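Local coordinates for protein RNA-directed RNA polymerase (Infectious pancreatic necrosis virus, PDB 3ZED) that probably copies the viral RNA genome as an RNA-dependent RNA polymerase, found both free and covalently attached to the genomic RNA, at residues 270-278 with 439-447. Numbering follows the deposited sequence.
Sequences FIRDLGRAA and TWATFAMNV
Ile271 is the main bump of 270-278, driven into a hollow of 439-447 walled by Trp440, Phe443 and Thr439. With CG1 anti to the backbone N (chi1 -165°), its CD1 reaches over the face of the indole, 4.2 Å from the centroid of the six-membered ring in a CH-pi contact, while the same methyl presses on Phe443 CB at 3.6 Å. One turn on, the two methyls of Leu274 divide between Phe443 and Val447: CD2 lies at the edge of the Phe443 ring, close to Phe443 CA, and CD1 slides past Val447 CG2 at 4.0 Å. The Phe270 ring closes the far end, meeting Phe443 CE1 with its edge and touching Val447 CG1 with CZ. At the other end the roles swap: Thr439 is the knob and the bare backbone of Gly275 the hollow, the two CA atoms only 4.5 Å apart. Thr439 CG2 lies 3.4 Å from Ile271 O, and its OG1 stands 3.3 Å from Gly275 CA, so the threonine lies directly against the backbone. The short segments of these two palm-region helices cross at 102° with axes 9.2 Å apart, the glycine allowing the close approach at its end. Leu331 of helix 326-340 packs on Phe270, Trp440 and Phe443, and Trp219 O takes the indole N-H. No direct hydrogen bond joins the segments; a single water donates to both Gly275 O and Thr439 OG1, which also hydrogen-bonds to the backbone of the chain of another protein. Buried and almost wholly apolar, the junction therefore depends on complementary shape, with the water bridge between the segments at the glycine end.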
ATOM      1  N   PHE B 270      -8.499 -23.583  -4.113  1.00 59.69           N
ATOM      2  CA  PHE B 270      -8.876 -23.039  -2.816  1.00 58.47           C
ATOM      3  C   PHE B 270     -10.299 -22.468  -2.827  1.00 63.57           C
ATOM      4  O   PHE B 270     -11.076 -22.826  -1.950  1.00 63.91           O
ATOM      5  CB  PHE B 270      -7.872 -21.969  -2.329  1.00 57.50           C
ATOM      6  CG  PHE B 270      -8.201 -21.424  -0.958  1.00 57.36           C
ATOM      7  CD1 PHE B 270      -8.128 -22.240   0.171  1.00 60.31           C
ATOM      8  CD2 PHE B 270      -8.611 -20.102  -0.797  1.00 58.16           C
ATOM      9  CE1 PHE B 270      -8.436 -21.737   1.442  1.00 60.91           C
ATOM     10  CE2 PHE B 270      -8.920 -19.594   0.477  1.00 60.03           C
ATOM     11  CZ  PHE B 270      -8.831 -20.415   1.585  1.00 58.78           C
ATOM     12  N   ILE B 271     -10.631 -21.589  -3.796  1.00 61.22           N
ATOM     13  CA  ILE B 271     -11.952 -20.949  -3.890  1.00 61.68           C
ATOM     14  C   ILE B 271     -13.055 -22.007  -4.209  1.00 69.54           C
ATOM     15  O   ILE B 271     -14.152 -21.909  -3.649  1.00 69.97           O
ATOM     16  CB  ILE B 271     -11.963 -19.716  -4.872  1.00 63.39           C
ATOM     17  CG1 ILE B 271     -13.222 -18.823  -4.700  1.00 63.40           C
ATOM     18  CG2 ILE B 271     -11.749 -20.091  -6.343  1.00 64.27           C
ATOM     19  CD1 ILE B 271     -13.284 -18.034  -3.400  1.00 64.39           C
ATOM     20  N   ARG B 272     -12.740 -23.029  -5.049  1.00 68.42           N
ATOM     21  CA  ARG B 272     -13.674 -24.102  -5.421  1.00 70.33           C
ATOM     22  C   ARG B 272     -13.950 -25.025  -4.232  1.00 75.71           C
ATOM     23  O   ARG B 272     -15.111 -25.353  -3.977  1.00 76.25           O
ATOM     24  CB  ARG B 272     -13.123 -24.893  -6.619  1.00 71.49           C
ATOM     25  CG  ARG B 272     -13.832 -26.227  -6.940  1.00 78.50           C
ATOM     26  CD  ARG B 272     -13.472 -26.781  -8.310  1.00 79.36           C
ATOM     27  NE  ARG B 272     -12.030 -26.730  -8.565  1.00 87.04           N
ATOM     28  CZ  ARG B 272     -11.466 -26.005  -9.522  1.00 96.24           C
ATOM     29  NH1 ARG B 272     -12.217 -25.292 -10.356  1.00 79.06           N
ATOM     30  NH2 ARG B 272     -10.147 -26.003  -9.670  1.00 84.01           N
ATOM     31  N   ASP B 273     -12.884 -25.429  -3.504  1.00 73.10           N
ATOM     32  CA  ASP B 273     -12.990 -26.307  -2.331  1.00 74.00           C
ATOM     33  C   ASP B 273     -13.705 -25.614  -1.194  1.00 75.74           C
ATOM     34  O   ASP B 273     -14.438 -26.273  -0.471  1.00 76.90           O
ATOM     35  CB  ASP B 273     -11.614 -26.798  -1.853  1.00 75.77           C
ATOM     36  CG  ASP B 273     -11.017 -27.963  -2.623  1.00 90.07           C
ATOM     37  OD1 ASP B 273     -11.573 -28.328  -3.692  1.00 91.39           O
ATOM     38  OD2 ASP B 273      -9.988 -28.507  -2.165  1.00 98.12           O
ATOM     39  N   LEU B 274     -13.504 -24.293  -1.041  1.00 69.49           N
ATOM     40  CA  LEU B 274     -14.170 -23.488  -0.022  1.00 67.40           C
ATOM     41  C   LEU B 274     -15.681 -23.401  -0.332  1.00 70.75           C
ATOM     42  O   LEU B 274     -16.495 -23.673   0.550  1.00 70.61           O
ATOM     43  CB  LEU B 274     -13.521 -22.098   0.045  1.00 65.02           C
ATOM     44  CG  LEU B 274     -13.935 -21.138   1.173  1.00 68.87           C
ATOM     45  CD1 LEU B 274     -13.645 -21.735   2.568  1.00 69.25           C
ATOM     46  CD2 LEU B 274     -13.216 -19.803   1.019  1.00 67.80           C
ATOM     47  N   GLY B 275     -16.025 -23.075  -1.575  1.00 66.21           N
ATOM     48  CA  GLY B 275     -17.406 -22.958  -2.018  1.00 66.83           C
ATOM     49  C   GLY B 275     -18.206 -24.231  -1.872  1.00 72.96           C
ATOM     50  O   GLY B 275     -19.368 -24.184  -1.459  1.00 72.88           O
ATOM     51  N   ARG B 276     -17.569 -25.381  -2.181  1.00 71.04           N
ATOM     52  CA  ARG B 276     -18.186 -26.698  -2.072  1.00 73.62           C
ATOM     53  C   ARG B 276     -18.382 -27.078  -0.613  1.00 76.94           C
ATOM     54  O   ARG B 276     -19.475 -27.509  -0.246  1.00 77.20           O
ATOM     55  CB  ARG B 276     -17.339 -27.758  -2.789  1.00 75.04           C
ATOM     56  CG  ARG B 276     -17.854 -28.106  -4.169  1.00 84.29           C
ATOM     57  CD  ARG B 276     -16.794 -27.940  -5.229  1.00 92.43           C
ATOM     58  NE  ARG B 276     -15.811 -29.027  -5.234  1.00100.45           N
ATOM     59  CZ  ARG B 276     -15.437 -29.693  -6.325  1.00116.59           C
ATOM     60  NH1 ARG B 276     -15.969 -29.399  -7.508  1.00 93.55           N
ATOM     61  NH2 ARG B 276     -14.541 -30.667  -6.240  1.00112.60           N
ATOM     62  N   ALA B 277     -17.329 -26.906   0.215  1.00 72.28           N
ATOM     63  CA  ALA B 277     -17.333 -27.221   1.645  1.00 72.65           C
ATOM     64  C   ALA B 277     -18.406 -26.444   2.409  1.00 75.62           C
ATOM     65  O   ALA B 277     -19.050 -27.018   3.280  1.00 74.96           O
ATOM     66  CB  ALA B 277     -15.969 -26.934   2.242  1.00 72.17           C
ATOM     67  N   ALA B 278     -18.625 -25.159   2.050  1.00 72.66           N
ATOM     68  CA  ALA B 278     -19.617 -24.275   2.676  1.00 72.68           C
ATOM     69  C   ALA B 278     -21.069 -24.724   2.387  1.00 77.63           C
ATOM     70  O   ALA B 278     -21.969 -24.421   3.171  1.00 76.84           O
ATOM     71  CB  ALA B 278     -19.407 -22.842   2.208  1.00 71.51           C
ATOM     72  N   THR B 439     -20.190 -18.220  -2.565  1.00 58.29           N
ATOM     73  CA  THR B 439     -18.786 -18.652  -2.418  1.00 57.41           C
ATOM     74  C   THR B 439     -17.849 -17.450  -2.238  1.00 58.11           C
ATOM     75  O   THR B 439     -17.005 -17.469  -1.335  1.00 55.30           O
ATOM     76  CB  THR B 439     -18.365 -19.503  -3.619  1.00 63.60           C
ATOM     77  OG1 THR B 439     -19.153 -20.686  -3.606  1.00 63.29           O
ATOM     78  CG2 THR B 439     -16.870 -19.868  -3.616  1.00 60.17           C
ATOM     79  N   TRP B 440     -18.019 -16.409  -3.070  1.00 54.87           N
ATOM     80  CA  TRP B 440     -17.159 -15.232  -2.984  1.00 54.07           C
ATOM     81  C   TRP B 440     -17.497 -14.360  -1.763  1.00 56.67           C
ATOM     82  O   TRP B 440     -16.585 -13.750  -1.204  1.00 53.60           O
ATOM     83  CB  TRP B 440     -17.171 -14.435  -4.281  1.00 52.81           C
ATOM     84  CG  TRP B 440     -16.135 -14.946  -5.235  1.00 54.24           C
ATOM     85  CD1 TRP B 440     -16.298 -15.910  -6.191  1.00 58.65           C
ATOM     86  CD2 TRP B 440     -14.744 -14.598  -5.246  1.00 52.64           C
ATOM     87  NE1 TRP B 440     -15.109 -16.125  -6.852  1.00 58.01           N
ATOM     88  CE2 TRP B 440     -14.138 -15.331  -6.292  1.00 57.50           C
ATOM     89  CE3 TRP B 440     -13.955 -13.716  -4.487  1.00 52.31           C
ATOM     90  CZ2 TRP B 440     -12.770 -15.238  -6.572  1.00 55.75           C
ATOM     91  CZ3 TRP B 440     -12.610 -13.588  -4.799  1.00 52.82           C
ATOM     92  CH2 TRP B 440     -12.028 -14.347  -5.826  1.00 53.93           C
ATOM     93  N   ALA B 441     -18.767 -14.361  -1.304  1.00 55.12           N
ATOM     94  CA  ALA B 441     -19.176 -13.665  -0.066  1.00 54.23           C
ATOM     95  C   ALA B 441     -18.517 -14.360   1.138  1.00 56.31           C
ATOM     96  O   ALA B 441     -18.086 -13.678   2.056  1.00 55.01           O
ATOM     97  CB  ALA B 441     -20.699 -13.680   0.084  1.00 56.44           C
ATOM     98  N   THR B 442     -18.368 -15.705   1.086  1.00 53.20           N
ATOM     99  CA  THR B 442     -17.722 -16.512   2.129  1.00 53.39           C
ATOM    100  C   THR B 442     -16.227 -16.203   2.171  1.00 56.48           C
ATOM    101  O   THR B 442     -15.681 -15.974   3.252  1.00 55.01           O
ATOM    102  CB  THR B 442     -17.978 -18.012   1.882  1.00 59.93           C
ATOM    103  OG1 THR B 442     -19.386 -18.211   1.812  1.00 60.90           O
ATOM    104  CG2 THR B 442     -17.381 -18.911   2.978  1.00 60.68           C
ATOM    105  N   PHE B 443     -15.565 -16.198   0.996  1.00 53.10           N
ATOM    106  CA  PHE B 443     -14.146 -15.888   0.948  1.00 51.40           C
ATOM    107  C   PHE B 443     -13.905 -14.501   1.481  1.00 55.66           C
ATOM    108  O   PHE B 443     -13.108 -14.353   2.404  1.00 56.97           O
ATOM    109  CB  PHE B 443     -13.569 -16.022  -0.471  1.00 52.45           C
ATOM    110  CG  PHE B 443     -12.141 -15.531  -0.564  1.00 51.15           C
ATOM    111  CD1 PHE B 443     -11.107 -16.214   0.081  1.00 53.44           C
ATOM    112  CD2 PHE B 443     -11.841 -14.336  -1.214  1.00 50.93           C
ATOM    113  CE1 PHE B 443      -9.789 -15.731   0.045  1.00 53.20           C
ATOM    114  CE2 PHE B 443     -10.524 -13.842  -1.240  1.00 52.18           C
ATOM    115  CZ  PHE B 443      -9.506 -14.543  -0.611  1.00 50.40           C
ATOM    116  N   ALA B 444     -14.620 -13.493   0.946  1.00 50.32           N
ATOM    117  CA  ALA B 444     -14.404 -12.089   1.309  1.00 47.87           C
ATOM    118  C   ALA B 444     -14.737 -11.769   2.761  1.00 51.31           C
ATOM    119  O   ALA B 444     -13.928 -11.122   3.429  1.00 48.69           O
ATOM    120  CB  ALA B 444     -15.202 -11.179   0.384  1.00 48.45           C
ATOM    121  N   MET B 445     -15.903 -12.229   3.254  1.00 49.41           N
ATOM    122  CA  MET B 445     -16.372 -11.883   4.594  1.00 48.72           C
ATOM    123  C   MET B 445     -15.921 -12.813   5.694  1.00 53.21           C
ATOM    124  O   MET B 445     -15.657 -12.356   6.803  1.00 52.56           O
ATOM    125  CB  MET B 445     -17.923 -11.822   4.639  1.00 51.84           C
ATOM    126  CG  MET B 445     -18.566 -10.852   3.630  1.00 54.55           C
ATOM    127  SD  MET B 445     -17.850  -9.169   3.551  1.00 56.43           S
ATOM    128  CE  MET B 445     -18.179  -8.586   5.195  1.00 52.31           C
ATOM    129  N   ASN B 446     -15.894 -14.104   5.426  1.00 51.38           N
ATOM    130  CA  ASN B 446     -15.683 -15.073   6.484  1.00 51.97           C
ATOM    131  C   ASN B 446     -14.288 -15.654   6.577  1.00 55.72           C
ATOM    132  O   ASN B 446     -13.957 -16.179   7.640  1.00 55.66           O
ATOM    133  CB  ASN B 446     -16.696 -16.225   6.327  1.00 53.48           C
ATOM    134  CG  ASN B 446     -18.138 -15.778   6.272  1.00 63.54           C
ATOM    135  OD1 ASN B 446     -18.771 -15.820   5.234  1.00 58.03           O
ATOM    136  ND2 ASN B 446     -18.701 -15.373   7.392  1.00 58.40           N
ATOM    137  N   VAL B 447     -13.484 -15.615   5.502  1.00 52.37           N
ATOM    138  CA  VAL B 447     -12.166 -16.263   5.567  1.00 51.84           C
ATOM    139  C   VAL B 447     -11.008 -15.294   5.287  1.00 53.58           C
ATOM    140  O   VAL B 447     -10.061 -15.263   6.073  1.00 52.19           O
ATOM    141  CB  VAL B 447     -12.111 -17.499   4.617  1.00 56.43           C
ATOM    142  CG1 VAL B 447     -10.714 -18.124   4.557  1.00 55.58           C
ATOM    143  CG2 VAL B 447     -13.162 -18.546   4.997  1.00 57.81           C
TER
HETATM  144  O   HOH W   1     -20.601 -21.948  -1.646  1.00 59.54           O